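Arginyl-tRNA synthetase, putative (Plasmodium falciparum, PDB 5JLD) probably catalyses the ATP-dependent joining of L-arginine to tRNA(Arg), forming arginyl-tRNA and releasing AMP and diphosphate. Local coordinates at residues R414-L417 with Q418-E421; L578-C581 with M582-L585; S276-V279 with P280-S283; D243-F246 with V247-K250; S506-S509 with I510-N514. All coordinates share one frame; numbering follows the deposited sequence.

Interaction 1. Residues R414-L417 with Q418-E421; sequences RDLL and QRIE
Residues 414-417 and 418-421 lie toward the end of helix 401-420, where Gln418, Arg419, Ile420 and Glu421 each send their backbone N-H to the carbonyl oxygen four residues earlier, the Ile420 N to Leu416 O bond measuring 2.9 Å. Arg419 carries the side-chain contact. Its guanidinium lies back along the helix, with Asp415 O and Leu416 CA both near its rim on one and the same face. Arg419 CG sits anti to the carbonyl carbon, and the later bend at chi3 (-61°) folds the head toward the preceding turn. There the two terminal nitrogens meet different neighbours: Arg419 NH1 is 3.8 Å from Asp415 CB, while NH2 is 3.7 Å from Leu416 CD1, the leucine and arginine side chains crossing at about a right angle. NH2 has its polar partner beyond this helix, in the hydroxyl of Tyr481. On the buried side Leu416 packs on Leu439 and Leu443 of helix 436-453, and its CD1 stands 4.4 Å from Ile420 CD1, a loose apolar touch; Ile420 in turn meets Phe431. Asp415 turns its carboxylate toward Arg414 instead, in a long salt bridge of 3.9 Å from Arg414 NE to Asp415 OD1, with the oxygen well out of the guanidinium plane. Asp415 OD2 is 5.3 Å from Arg419 NH1. The carboxylate therefore probably acts on both arginines mainly through diffuse charge attraction, while a directed N-H bond from Arg419 NH2 goes to Tyr481 and ties this helix end to helix 476-492.

Interaction 2. Residues L578-C581 with M582-L585; sequences LKLC and MELL
Lys579 and Glu583, one helical turn apart, supply the charged contact. The extended lysine chain lays Lys579 CE 3.4 Å from Glu583 OE2, and the final bend (chi4 85°) sets NZ at 3.7 Å from the same oxygen; the salt bridge is a long one, and the CE methylene lies closer to OE2 than the ammonium does. Apolar contacts occupy the other sides of the helix. Leu580 CD1 reaches 4.0 Å from Leu584 CG, the two chains crossing obliquely, and both leucines press on Phe522. Leu578 CG meets Met582 SD more loosely, at 4.4 Å, where Met542 and Ile486 also pack; Cys581 lies against Met542 and Phe522. Backbone bonds hold the spacing: Glu583 N to Lys579 O is 2.9 Å and nearly straight at 167°, whereas the last, Leu585 N to Cys581 O, is weak at 3.3 Å as the helix ends. At this end Leu584 O accepts from Ser160 OG of helix 149-167 in the catalytic domain. This is the pattern of a core helix in the all-helical DALR anticodon-binding domain, packed among helices 476-492, 522-532 and 536-556.

Interaction 3. Residues S276-V279 with P280-S283; sequences SFYV and PMLS
Met281 folds back against Phe277 and Tyr278 to make the apolar centre of this contact. The chain here runs through two successive type I turns, 276-279 and 278-281, which lead from strand 271-272 of the parallel catalytic sheet into helix 282-292. Met281 CG is set between its backbone N and carbonyl carbon (chi1 67°), which helps bring SD to the edge of the Tyr278 ring, 4.3 Å from CD1; the bend at chi3 then turns the methyl, and CE approaches the Phe277 ring obliquely, 4.2 Å from CE2. The two rings also meet each other, Phe277 CD2 lying over the centre of the Tyr278 face. Helix 326-337 closes over the group, with Tyr334 set edge-to-face against Phe277 and Ala331 and Arg335 on Tyr278. Farther out, Val279 CB rests 3.5 Å from Pro280 CD, the side chains of Val279 and Pro280 crossing at about a right angle, and Leu282 packs its CD1 on Val279 CA at 3.9 Å. Pro280 has no N-H to give, and Ser276 O faces its CD instead, so the regular helical bond is missing at this point. The proper helix starts at Leu282. At the polar margin Ser276 OG bonds to Asp180 OD2 and Ser283 OG to the hydroxyl of Tyr322. The Leu282 N to Val279 O bond is weak, at 3.4 Å. Shorter is Met281 N to Tyr278 O at 2.9 Å, with the donor standing 43° above the plane of the carbonyl.

Interaction 4. Residues D243-F246 with V247-K250; sequences DCKF and VWNK
Asp243 touches Val247 through its backbone alone, Val247 N bonding to Asp243 O at 2.9 Å, and Val247 CG2 rests on the same oxygen at 3.4 Å. Cys244 likewise accepts from Trp248 N in a nearly straight bond (168°), while its own side chain faces Asn233 and Lys236 of helix 232-238. Lys245 brings the first side-chain pairing: it runs beside Trp248 in the same direction, and its CD packs 3.8 Å from CE3 of the indole. The chain carries the lysine's ammonium on to Asn240 OD1. Lys245 O lies in the indole plane at the ring edge and also accepts from Asn249 N. This stretch opens the long helix 242-265 of the class I catalytic domain. Trp248 NE1 donates to Asp180 O, in a loop earlier in the chain, and the indole stands edge-to-face with Trp181 and with Phe185 at the start of helix 185-194. Phe246 makes a cation-pi contact one turn on. With chi1 at -177° its CG lies opposite the backbone N, laying the ring against the following turn, and Lys250 curls back with bends at chi2 and chi4 until NZ sits over one face, 3.8 Å from the ring centroid and 23° off the normal. The ammonium is displaced toward the rim, its nearest carbon being CE1 at 3.5 Å. Lys250 CE follows in an off-centre CH-pi contact at 4.2 Å from the centroid. Lys250 N also bonds to Phe246 O at 3.0 Å.

Interaction 5. Residues S506-S509 with I510-N514; sequences SLTS and IYEIN
A capping box opens helix 510-520, with Ser509 at the N-cap and Glu512 three residues on. Ser509 OG, swung opposite its backbone N (chi1 154°), points along the start of the helix and accepts from Tyr511 N at 2.9 Å in a nearly straight bond (169°). The reciprocal half is weaker: Glu512 bends at chi2 so that OE2 returns to Ser509 N at 3.2 Å, a weak bond, bent to 128°. Thr508 OG1, running beside the glutamate in the same direction, gives OE2 a second, weak bond at 3.5 Å. The carboxylate thus sits by the first turn of the helix, where the N-H groups of that turn and the helix dipole would probably stabilise its negative charge, and Arg567 and Asn563 pack against the same side chain. The box lies in the DALR anticodon-binding domain, where the loop after helix 476-492 turns into the next helix through an inverse gamma turn centred on Leu507. That leucine forms the apolar underside: its CB meets Ile513 CD1 at 3.7 Å, and CD2 lies 4.0 Å from Glu512 CB, the two chains slanting across each other. Ile102 of helix 99-108 touches both Leu507 and Ile513, and Leu570 of helix 564-584 touches Leu507 and Glu512, so both helices border the contact. Regular helical bonding begins at once with Ile513 N to Ser509 O, 3.0 Å. On the outer side the Tyr511 ring has Ile510 CG2 over the centre of one face, 3.8 Å above it.

How the interactions relate
Along the chain the order is interaction 4, 3, 1, 5 and 2. Interactions 4 and 3 lie together in the catalytic domain, their centres about 18 Å apart, and they touch where Ser276 CB packs 3.7 Å from Trp248 CZ2; Asp180 is bonded by a residue from each. Interaction 1, in the same sequence family, sits far off, about 49 Å between centres from interaction 4, on a helix that reaches the anticodon-binding region. Interactions 5 and 2 share that helical domain, about 24 Å between centres, and helix 564-584 links them: it carries interaction 2 and packs on Leu507 and Glu512. Interactions 4 and 5, about 66 Å between centres, lie on opposite sides of the chain's centre.

Interaction 1. Residues R414-L417 with Q418-E421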
loop_
_atom_site.group_PDB
_atom_site.type_symbol
_atom_site.label_atom_id
_atom_site.label_comp_id
_atom_site.label_asym_id
_atom_site.label_seq_id
_atom_site.Cartn_x
_atom_site.Cartn_y
_atom_site.Cartn_z
ATOM N N ARG A 414 -21.034 11.127 -17.828
ATOM C CA ARG A 414 -21.050 11.854 -19.100
ATOM C C ARG A 414 -20.239 11.124 -20.179
ATOM O O ARG A 414 -20.744 10.823 -21.282
ATOM C CB ARG A 414 -20.514 13.276 -18.895
ATOM C CG ARG A 414 -20.151 14.023 -20.168
ATOM C CD ARG A 414 -19.621 15.418 -19.843
ATOM N NE ARG A 414 -18.356 15.700 -20.518
ATOM C CZ ARG A 414 -17.482 16.619 -20.117
ATOM N NH1 ARG A 414 -17.729 17.348 -19.035
ATOM N NH2 ARG A 414 -16.356 16.805 -20.795
ATOM N N ASP A 415 -18.983 10.826 -19.856
ATOM C CA ASP A 415 -18.129 10.133 -20.812
ATOM C C ASP A 415 -18.732 8.781 -21.200
ATOM O O ASP A 415 -18.734 8.401 -22.379
ATOM C CB ASP A 415 -16.724 9.955 -20.241
ATOM C CG ASP A 415 -16.097 11.276 -19.825
ATOM O OD1 ASP A 415 -16.430 12.317 -20.439
ATOM O OD2 ASP A 415 -15.280 11.277 -18.879
ATOM N N LEU A 416 -19.282 8.086 -20.206
ATOM C CA LEU A 416 -19.859 6.758 -20.392
ATOM C C LEU A 416 -21.057 6.760 -21.342
ATOM O O LEU A 416 -21.069 6.018 -22.314
ATOM C CB LEU A 416 -20.265 6.160 -19.043
ATOM C CG LEU A 416 -20.940 4.786 -19.081
ATOM C CD1 LEU A 416 -20.077 3.786 -19.829
ATOM C CD2 LEU A 416 -21.239 4.282 -17.680
ATOM N N LEU A 417 -22.061 7.582 -21.053
ATOM C CA LEU A 417 -23.226 7.714 -21.923
ATOM C C LEU A 417 -22.806 8.147 -23.321
ATOM O O LEU A 417 -23.331 7.643 -24.323
ATOM C CB LEU A 417 -24.229 8.718 -21.349
ATOM C CG LEU A 417 -25.041 8.339 -20.106
ATOM C CD1 LEU A 417 -25.624 9.581 -19.462
ATOM C CD2 LEU A 417 -26.157 7.366 -20.469
ATOM N N GLN A 418 -21.850 9.073 -23.384
ATOM C CA GLN A 418 -21.343 9.534 -24.672
ATOM C C GLN A 418 -20.720 8.371 -25.459
ATOM O O GLN A 418 -20.819 8.321 -26.686
ATOM C CB GLN A 418 -20.341 10.677 -24.464
ATOM C CG GLN A 418 -19.667 11.195 -25.720
ATOM C CD GLN A 418 -18.478 10.351 -26.128
ATOM O OE1 GLN A 418 -17.726 9.871 -25.278
ATOM N NE2 GLN A 418 -18.315 10.145 -27.431
ATOM N N ARG A 419 -20.091 7.433 -24.753
ATOM C CA ARG A 419 -19.513 6.253 -25.399
ATOM C C ARG A 419 -20.593 5.268 -25.844
ATOM O O ARG A 419 -20.509 4.688 -26.928
ATOM C CB ARG A 419 -18.529 5.547 -24.465
ATOM C CG ARG A 419 -17.198 6.260 -24.297
ATOM C CD ARG A 419 -16.174 5.356 -23.638
ATOM N NE ARG A 419 -16.602 4.936 -22.310
ATOM C CZ ARG A 419 -16.186 5.499 -21.182
ATOM N NH1 ARG A 419 -15.327 6.508 -21.225
ATOM N NH2 ARG A 419 -16.623 5.050 -20.011
ATOM N N ILE A 420 -21.605 5.086 -25.001
ATOM C CA ILE A 420 -22.703 4.169 -25.287
ATOM C C ILE A 420 -23.489 4.624 -26.517
ATOM O O ILE A 420 -23.951 3.798 -27.308
ATOM C CB ILE A 420 -23.645 4.035 -24.068
ATOM C CG1 ILE A 420 -23.033 3.084 -23.037
ATOM C CG2 ILE A 420 -25.009 3.512 -24.473
ATOM C CD1 ILE A 420 -23.881 2.896 -21.789
ATOM N N GLU A 421 -23.603 5.943 -26.675
ATOM C CA GLU A 421 -24.274 6.574 -27.816
ATOM C C GLU A 421 -23.980 5.903 -29.165
ATOM O O GLU A 421 -24.832 5.873 -30.054
ATOM C CB GLU A 421 -23.879 8.053 -27.873
ATOM C CG GLU A 421 -24.548 8.860 -28.962
ATOM C CD GLU A 421 -24.636 10.330 -28.600
ATOM O OE1 GLU A 421 -23.700 10.828 -27.935
ATOM O OE2 GLU A 421 -25.632 10.987 -28.983
#

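Interaction 2. Residues L578-C581 with M582-L585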
loop_
_atom_site.group_PDB
_atom_site.type_symbol
_atom_site.label_atom_id
_atom_site.label_comp_id
_atom_site.label_asym_id
_atom_site.label_seq_id
_atom_site.Cartn_x
_atom_site.Cartn_y
_atom_site.Cartn_z
ATOM N N LEU A 578 -5.565 -9.805 -13.005
ATOM C CA LEU A 578 -5.962 -8.417 -13.195
ATOM C C LEU A 578 -7.008 -8.017 -12.143
ATOM O O LEU A 578 -6.892 -6.962 -11.522
ATOM C CB LEU A 578 -6.521 -8.210 -14.585
ATOM C CG LEU A 578 -6.717 -6.765 -15.032
ATOM C CD1 LEU A 578 -5.541 -5.914 -14.598
ATOM C CD2 LEU A 578 -6.877 -6.723 -16.561
ATOM N N LYS A 579 -8.010 -8.878 -11.961
ATOM C CA LYS A 579 -9.047 -8.685 -10.941
ATOM C C LYS A 579 -8.414 -8.481 -9.568
ATOM O O LYS A 579 -8.667 -7.464 -8.899
ATOM C CB LYS A 579 -9.995 -9.881 -10.915
ATOM C CG LYS A 579 -11.113 -9.809 -9.883
ATOM C CD LYS A 579 -11.799 -11.165 -9.765
ATOM C CE LYS A 579 -12.751 -11.228 -8.581
ATOM N NZ LYS A 579 -14.085 -10.690 -8.952
ATOM N N LEU A 580 -7.567 -9.436 -9.175
ATOM C CA LEU A 580 -6.887 -9.367 -7.885
ATOM C C LEU A 580 -6.091 -8.061 -7.729
ATOM O O LEU A 580 -6.206 -7.383 -6.705
ATOM C CB LEU A 580 -5.975 -10.585 -7.690
ATOM C CG LEU A 580 -5.119 -10.608 -6.428
ATOM C CD1 LEU A 580 -6.019 -10.438 -5.201
ATOM C CD2 LEU A 580 -4.366 -11.923 -6.335
ATOM N N CYS A 581 -5.311 -7.704 -8.747
ATOM C CA CYS A 581 -4.519 -6.467 -8.722
ATOM C C CYS A 581 -5.404 -5.240 -8.522
ATOM O O CYS A 581 -5.046 -4.318 -7.781
ATOM C CB CYS A 581 -3.721 -6.294 -10.021
ATOM S SG CYS A 581 -2.216 -7.315 -10.200
ATOM N N MET A 582 -6.541 -5.229 -9.220
ATOM C CA MET A 582 -7.465 -4.122 -9.172
ATOM C C MET A 582 -8.001 -3.967 -7.750
ATOM O O MET A 582 -7.987 -2.871 -7.200
ATOM C CB MET A 582 -8.615 -4.331 -10.162
ATOM C CG MET A 582 -8.279 -3.972 -11.591
ATOM S SD MET A 582 -9.617 -4.389 -12.731
ATOM C CE MET A 582 -10.722 -3.019 -12.499
ATOM N N GLU A 583 -8.428 -5.090 -7.174
ATOM C CA GLU A 583 -8.954 -5.126 -5.815
ATOM C C GLU A 583 -7.923 -4.710 -4.771
ATOM O O GLU A 583 -8.246 -3.987 -3.837
ATOM C CB GLU A 583 -9.473 -6.524 -5.493
ATOM C CG GLU A 583 -10.746 -6.865 -6.241
ATOM C CD GLU A 583 -11.107 -8.326 -6.112
ATOM O OE1 GLU A 583 -10.236 -9.115 -5.676
ATOM O OE2 GLU A 583 -12.258 -8.685 -6.452
ATOM N N LEU A 584 -6.683 -5.155 -4.929
ATOM C CA LEU A 584 -5.638 -4.798 -3.981
ATOM C C LEU A 584 -5.416 -3.285 -3.969
ATOM O O LEU A 584 -4.984 -2.718 -2.961
ATOM C CB LEU A 584 -4.328 -5.520 -4.308
ATOM C CG LEU A 584 -4.255 -7.034 -4.065
ATOM C CD1 LEU A 584 -2.934 -7.591 -4.567
ATOM C CD2 LEU A 584 -4.470 -7.419 -2.597
ATOM N N LEU A 585 -5.727 -2.632 -5.082
ATOM C CA LEU A 585 -5.534 -1.188 -5.200
ATOM C C LEU A 585 -6.813 -0.435 -4.841
ATOM O O LEU A 585 -6.868 0.791 -4.934
ATOM C CB LEU A 585 -5.081 -0.833 -6.623
ATOM C CG LEU A 585 -3.652 -1.271 -6.982
ATOM C CD1 LEU A 585 -3.438 -1.179 -8.472
ATOM C CD2 LEU A 585 -2.616 -0.414 -6.256
#

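Interaction 3. Residues S276-V279 with P280-S283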
loop_
_atom_site.group_PDB
_atom_site.type_symbol
_atom_site.label_atom_id
_atom_site.label_comp_id
_atom_site.label_asym_id
_atom_site.label_seq_id
_atom_site.Cartn_x
_atom_site.Cartn_y
_atom_site.Cartn_z
ATOM N N SER A 276 -8.167 10.725 22.237
ATOM C CA SER A 276 -8.871 10.590 23.522
ATOM C C SER A 276 -8.635 9.215 24.133
ATOM O O SER A 276 -8.461 9.090 25.351
ATOM C CB SER A 276 -10.378 10.829 23.356
ATOM O OG SER A 276 -10.986 9.818 22.557
ATOM N N PHE A 277 -8.586 8.200 23.266
ATOM C CA PHE A 277 -8.414 6.811 23.695
ATOM C C PHE A 277 -7.175 6.635 24.563
ATOM O O PHE A 277 -7.154 5.788 25.456
ATOM C CB PHE A 277 -8.351 5.861 22.483
ATOM C CG PHE A 277 -8.148 4.404 22.855
ATOM C CD1 PHE A 277 -9.231 3.598 23.197
ATOM C CD2 PHE A 277 -6.880 3.848 22.872
ATOM C CE1 PHE A 277 -9.051 2.255 23.542
ATOM C CE2 PHE A 277 -6.690 2.503 23.228
ATOM C CZ PHE A 277 -7.781 1.706 23.561
ATOM N N TYR A 278 -6.146 7.443 24.333
ATOM C CA TYR A 278 -4.914 7.219 25.081
ATOM C C TYR A 278 -4.830 8.053 26.355
ATOM O O TYR A 278 -3.978 7.808 27.209
ATOM C CB TYR A 278 -3.713 7.483 24.183
ATOM C CG TYR A 278 -3.766 6.631 22.931
ATOM C CD1 TYR A 278 -3.289 5.316 22.938
ATOM C CD2 TYR A 278 -4.306 7.132 21.751
ATOM C CE1 TYR A 278 -3.327 4.515 21.781
ATOM C CE2 TYR A 278 -4.357 6.350 20.593
ATOM C CZ TYR A 278 -3.869 5.037 20.618
ATOM O OH TYR A 278 -3.930 4.270 19.483
ATOM N N VAL A 279 -5.729 9.023 26.476
ATOM C CA VAL A 279 -5.659 9.958 27.583
ATOM C C VAL A 279 -5.580 9.266 28.971
ATOM O O VAL A 279 -4.757 9.661 29.792
ATOM C CB VAL A 279 -6.849 10.945 27.513
ATOM C CG1 VAL A 279 -6.998 11.744 28.814
ATOM C CG2 VAL A 279 -6.656 11.879 26.304
ATOM N N PRO A 280 -6.375 8.201 29.217
ATOM C CA PRO A 280 -6.260 7.572 30.549
ATOM C C PRO A 280 -4.978 6.760 30.807
ATOM O O PRO A 280 -4.868 6.199 31.887
ATOM C CB PRO A 280 -7.462 6.619 30.598
ATOM C CG PRO A 280 -8.385 7.078 29.498
ATOM C CD PRO A 280 -7.479 7.613 28.436
ATOM N N MET A 281 -4.043 6.664 29.869
ATOM C CA MET A 281 -2.835 5.898 30.162
ATOM C C MET A 281 -1.562 6.746 30.072
ATOM O O MET A 281 -0.457 6.265 30.383
ATOM C CB MET A 281 -2.746 4.670 29.250
ATOM C CG MET A 281 -2.524 4.931 27.774
ATOM S SD MET A 281 -2.638 3.397 26.782
ATOM C CE MET A 281 -4.421 3.149 26.741
ATOM N N LEU A 282 -1.737 8.022 29.720
ATOM C CA LEU A 282 -0.609 8.933 29.512
ATOM C C LEU A 282 0.343 9.008 30.729
ATOM O O LEU A 282 1.564 8.911 30.581
ATOM C CB LEU A 282 -1.134 10.328 29.155
ATOM C CG LEU A 282 -1.826 10.499 27.792
ATOM C CD1 LEU A 282 -2.340 11.925 27.582
ATOM C CD2 LEU A 282 -0.874 10.108 26.642
ATOM N N SER A 283 -0.212 9.125 31.934
ATOM C CA SER A 283 0.634 9.232 33.130
ATOM C C SER A 283 1.441 7.936 33.281
ATOM O O SER A 283 2.658 7.977 33.510
ATOM C CB SER A 283 -0.207 9.521 34.376
ATOM O OG SER A 283 -0.483 10.909 34.472
#

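Interaction 4. Residues D243-F246 with V247-K250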
loop_
_atom_site.group_PDB
_atom_site.type_symbol
_atom_site.label_atom_id
_atom_site.label_comp_id
_atom_site.label_asym_id
_atom_site.label_seq_id
_atom_site.Cartn_x
_atom_site.Cartn_y
_atom_site.Cartn_z
ATOM N N ASP A 243 -21.522 17.013 31.683
ATOM C CA ASP A 243 -22.085 17.772 30.567
ATOM C C ASP A 243 -21.104 18.008 29.415
ATOM O O ASP A 243 -21.459 17.828 28.244
ATOM C CB ASP A 243 -22.615 19.113 31.067
ATOM C CG ASP A 243 -23.805 18.959 32.006
ATOM O OD1 ASP A 243 -24.308 17.826 32.163
ATOM O OD2 ASP A 243 -24.237 19.978 32.587
ATOM N N CYS A 244 -19.887 18.432 29.744
ATOM C CA CYS A 244 -18.862 18.662 28.730
ATOM C C CYS A 244 -18.586 17.378 27.959
ATOM O O CYS A 244 -18.486 17.397 26.743
ATOM C CB CYS A 244 -17.575 19.195 29.363
ATOM S SG CYS A 244 -17.642 20.958 29.779
ATOM N N LYS A 245 -18.482 16.266 28.677
ATOM C CA LYS A 245 -18.308 14.965 28.053
ATOM C C LYS A 245 -19.505 14.616 27.167
ATOM O O LYS A 245 -19.342 14.048 26.091
ATOM C CB LYS A 245 -18.104 13.890 29.114
ATOM C CG LYS A 245 -16.677 13.759 29.591
ATOM C CD LYS A 245 -15.780 13.229 28.488
ATOM C CE LYS A 245 -14.444 12.789 29.044
ATOM N NZ LYS A 245 -14.493 11.370 29.504
ATOM N N PHE A 246 -20.705 14.962 27.627
ATOM C CA PHE A 246 -21.921 14.775 26.839
ATOM C C PHE A 246 -21.799 15.472 25.475
ATOM O O PHE A 246 -21.997 14.856 24.406
ATOM C CB PHE A 246 -23.135 15.314 27.619
ATOM C CG PHE A 246 -24.450 15.107 26.927
ATOM C CD1 PHE A 246 -25.095 13.880 26.988
ATOM C CD2 PHE A 246 -25.046 16.140 26.223
ATOM C CE1 PHE A 246 -26.308 13.685 26.354
ATOM C CE2 PHE A 246 -26.263 15.953 25.582
ATOM C CZ PHE A 246 -26.896 14.723 25.649
ATOM N N VAL A 247 -21.432 16.752 25.533
ATOM C CA VAL A 247 -21.340 17.604 24.349
ATOM C C VAL A 247 -20.224 17.147 23.403
ATOM O O VAL A 247 -20.452 16.969 22.207
ATOM C CB VAL A 247 -21.122 19.085 24.756
ATOM C CG1 VAL A 247 -20.816 19.947 23.537
ATOM C CG2 VAL A 247 -22.347 19.612 25.510
ATOM N N TRP A 248 -19.029 16.962 23.955
ATOM C CA TRP A 248 -17.900 16.377 23.243
ATOM C C TRP A 248 -18.307 15.114 22.501
ATOM O O TRP A 248 -18.041 14.954 21.304
ATOM C CB TRP A 248 -16.765 16.067 24.227
ATOM C CG TRP A 248 -15.705 15.199 23.666
ATOM C CD1 TRP A 248 -14.722 15.569 22.786
ATOM C CD2 TRP A 248 -15.505 13.798 23.932
ATOM N NE1 TRP A 248 -13.918 14.480 22.495
ATOM C CE2 TRP A 248 -14.382 13.385 23.178
ATOM C CE3 TRP A 248 -16.165 12.856 24.733
ATOM C CZ2 TRP A 248 -13.904 12.069 23.205
ATOM C CZ3 TRP A 248 -15.688 11.543 24.755
ATOM C CH2 TRP A 248 -14.569 11.167 23.995
ATOM N N ASN A 249 -18.972 14.217 23.216
ATOM C CA ASN A 249 -19.382 12.954 22.629
ATOM C C ASN A 249 -20.359 13.166 21.469
ATOM O O ASN A 249 -20.271 12.476 20.439
ATOM C CB ASN A 249 -19.987 12.053 23.702
ATOM C CG ASN A 249 -19.840 10.592 23.375
ATOM O OD1 ASN A 249 -20.762 9.966 22.855
ATOM N ND2 ASN A 249 -18.663 10.040 23.653
ATOM N N LYS A 250 -21.258 14.141 21.619
ATOM C CA LYS A 250 -22.163 14.519 20.525
ATOM C C LYS A 250 -21.426 15.042 19.281
ATOM O O LYS A 250 -21.771 14.698 18.135
ATOM C CB LYS A 250 -23.168 15.583 21.003
ATOM C CG LYS A 250 -24.232 15.075 21.961
ATOM C CD LYS A 250 -24.945 13.853 21.399
ATOM C CE LYS A 250 -25.594 13.037 22.511
ATOM N NZ LYS A 250 -24.580 12.562 23.504
#

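Interaction 5. Residues S506-S509 with I510-N514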
loop_
_atom_site.group_PDB
_atom_site.type_symbol
_atom_site.label_atom_id
_atom_site.label_comp_id
_atom_site.label_asym_id
_atom_site.label_seq_id
_atom_site.Cartn_x
_atom_site.Cartn_y
_atom_site.Cartn_z
ATOM N N SER A 506 0.704 -24.180 -23.482
ATOM C CA SER A 506 1.918 -24.206 -24.282
ATOM C C SER A 506 2.289 -22.811 -24.765
ATOM O O SER A 506 1.596 -22.198 -25.591
ATOM C CB SER A 506 1.774 -25.155 -25.480
ATOM O OG SER A 506 1.239 -26.396 -25.069
ATOM N N LEU A 507 3.412 -22.332 -24.253
ATOM C CA LEU A 507 3.889 -20.996 -24.548
ATOM C C LEU A 507 4.808 -21.054 -25.769
ATOM O O LEU A 507 6.024 -21.205 -25.653
ATOM C CB LEU A 507 4.591 -20.423 -23.319
ATOM C CG LEU A 507 3.767 -20.663 -22.041
ATOM C CD1 LEU A 507 4.470 -20.152 -20.807
ATOM C CD2 LEU A 507 2.372 -20.044 -22.147
ATOM N N THR A 508 4.194 -20.928 -26.941
ATOM C CA THR A 508 4.858 -21.172 -28.209
ATOM C C THR A 508 5.429 -19.892 -28.811
ATOM O O THR A 508 6.361 -19.937 -29.613
ATOM C CB THR A 508 3.880 -21.828 -29.221
ATOM O OG1 THR A 508 2.737 -20.983 -29.420
ATOM C CG2 THR A 508 3.395 -23.162 -28.694
ATOM N N SER A 509 4.875 -18.748 -28.421
ATOM C CA SER A 509 5.362 -17.481 -28.952
ATOM C C SER A 509 6.119 -16.698 -27.894
ATOM O O SER A 509 5.936 -16.897 -26.682
ATOM C CB SER A 509 4.212 -16.635 -29.497
ATOM O OG SER A 509 4.538 -15.257 -29.454
ATOM N N ILE A 510 6.977 -15.796 -28.355
ATOM C CA ILE A 510 7.682 -14.920 -27.437
ATOM C C ILE A 510 6.686 -14.120 -26.578
ATOM O O ILE A 510 7.002 -13.733 -25.449
ATOM C CB ILE A 510 8.623 -13.962 -28.189
ATOM C CG1 ILE A 510 9.513 -13.200 -27.201
ATOM C CG2 ILE A 510 7.819 -13.002 -29.063
ATOM C CD1 ILE A 510 10.270 -14.106 -26.243
ATOM N N TYR A 511 5.474 -13.918 -27.091
ATOM C CA TYR A 511 4.477 -13.107 -26.398
ATOM C C TYR A 511 3.808 -13.886 -25.272
ATOM O O TYR A 511 3.457 -13.320 -24.228
ATOM C CB TYR A 511 3.432 -12.585 -27.386
ATOM C CG TYR A 511 4.039 -11.767 -28.497
ATOM C CD1 TYR A 511 4.577 -10.509 -28.247
ATOM C CD2 TYR A 511 4.101 -12.263 -29.797
ATOM C CE1 TYR A 511 5.150 -9.762 -29.266
ATOM C CE2 TYR A 511 4.674 -11.524 -30.817
ATOM C CZ TYR A 511 5.200 -10.278 -30.546
ATOM O OH TYR A 511 5.761 -9.543 -31.567
ATOM N N GLU A 512 3.641 -15.186 -25.494
ATOM C CA GLU A 512 3.072 -16.078 -24.488
ATOM C C GLU A 512 4.086 -16.322 -23.385
ATOM O O GLU A 512 3.734 -16.339 -22.209
ATOM C CB GLU A 512 2.636 -17.395 -25.126
ATOM C CG GLU A 512 1.294 -17.305 -25.828
ATOM C CD GLU A 512 1.211 -18.232 -27.020
ATOM O OE1 GLU A 512 0.518 -19.264 -26.938
ATOM O OE2 GLU A 512 1.850 -17.924 -28.043
ATOM N N ILE A 513 5.344 -16.493 -23.787
ATOM C CA ILE A 513 6.466 -16.530 -22.857
ATOM C C ILE A 513 6.476 -15.275 -21.995
ATOM O O ILE A 513 6.526 -15.361 -20.774
ATOM C CB ILE A 513 7.832 -16.644 -23.587
ATOM C CG1 ILE A 513 8.002 -18.027 -24.211
ATOM C CG2 ILE A 513 8.976 -16.396 -22.615
ATOM C CD1 ILE A 513 8.023 -19.153 -23.185
ATOM N N ASN A 514 6.419 -14.114 -22.640
ATOM C CA ASN A 514 6.489 -12.835 -21.922
ATOM C C ASN A 514 5.317 -12.602 -20.950
ATOM O O ASN A 514 5.505 -12.099 -19.817
ATOM C CB ASN A 514 6.559 -11.683 -22.922
ATOM C CG ASN A 514 7.948 -11.491 -23.496
ATOM O OD1 ASN A 514 8.866 -12.246 -23.183
ATOM N ND2 ASN A 514 8.108 -10.477 -24.345
#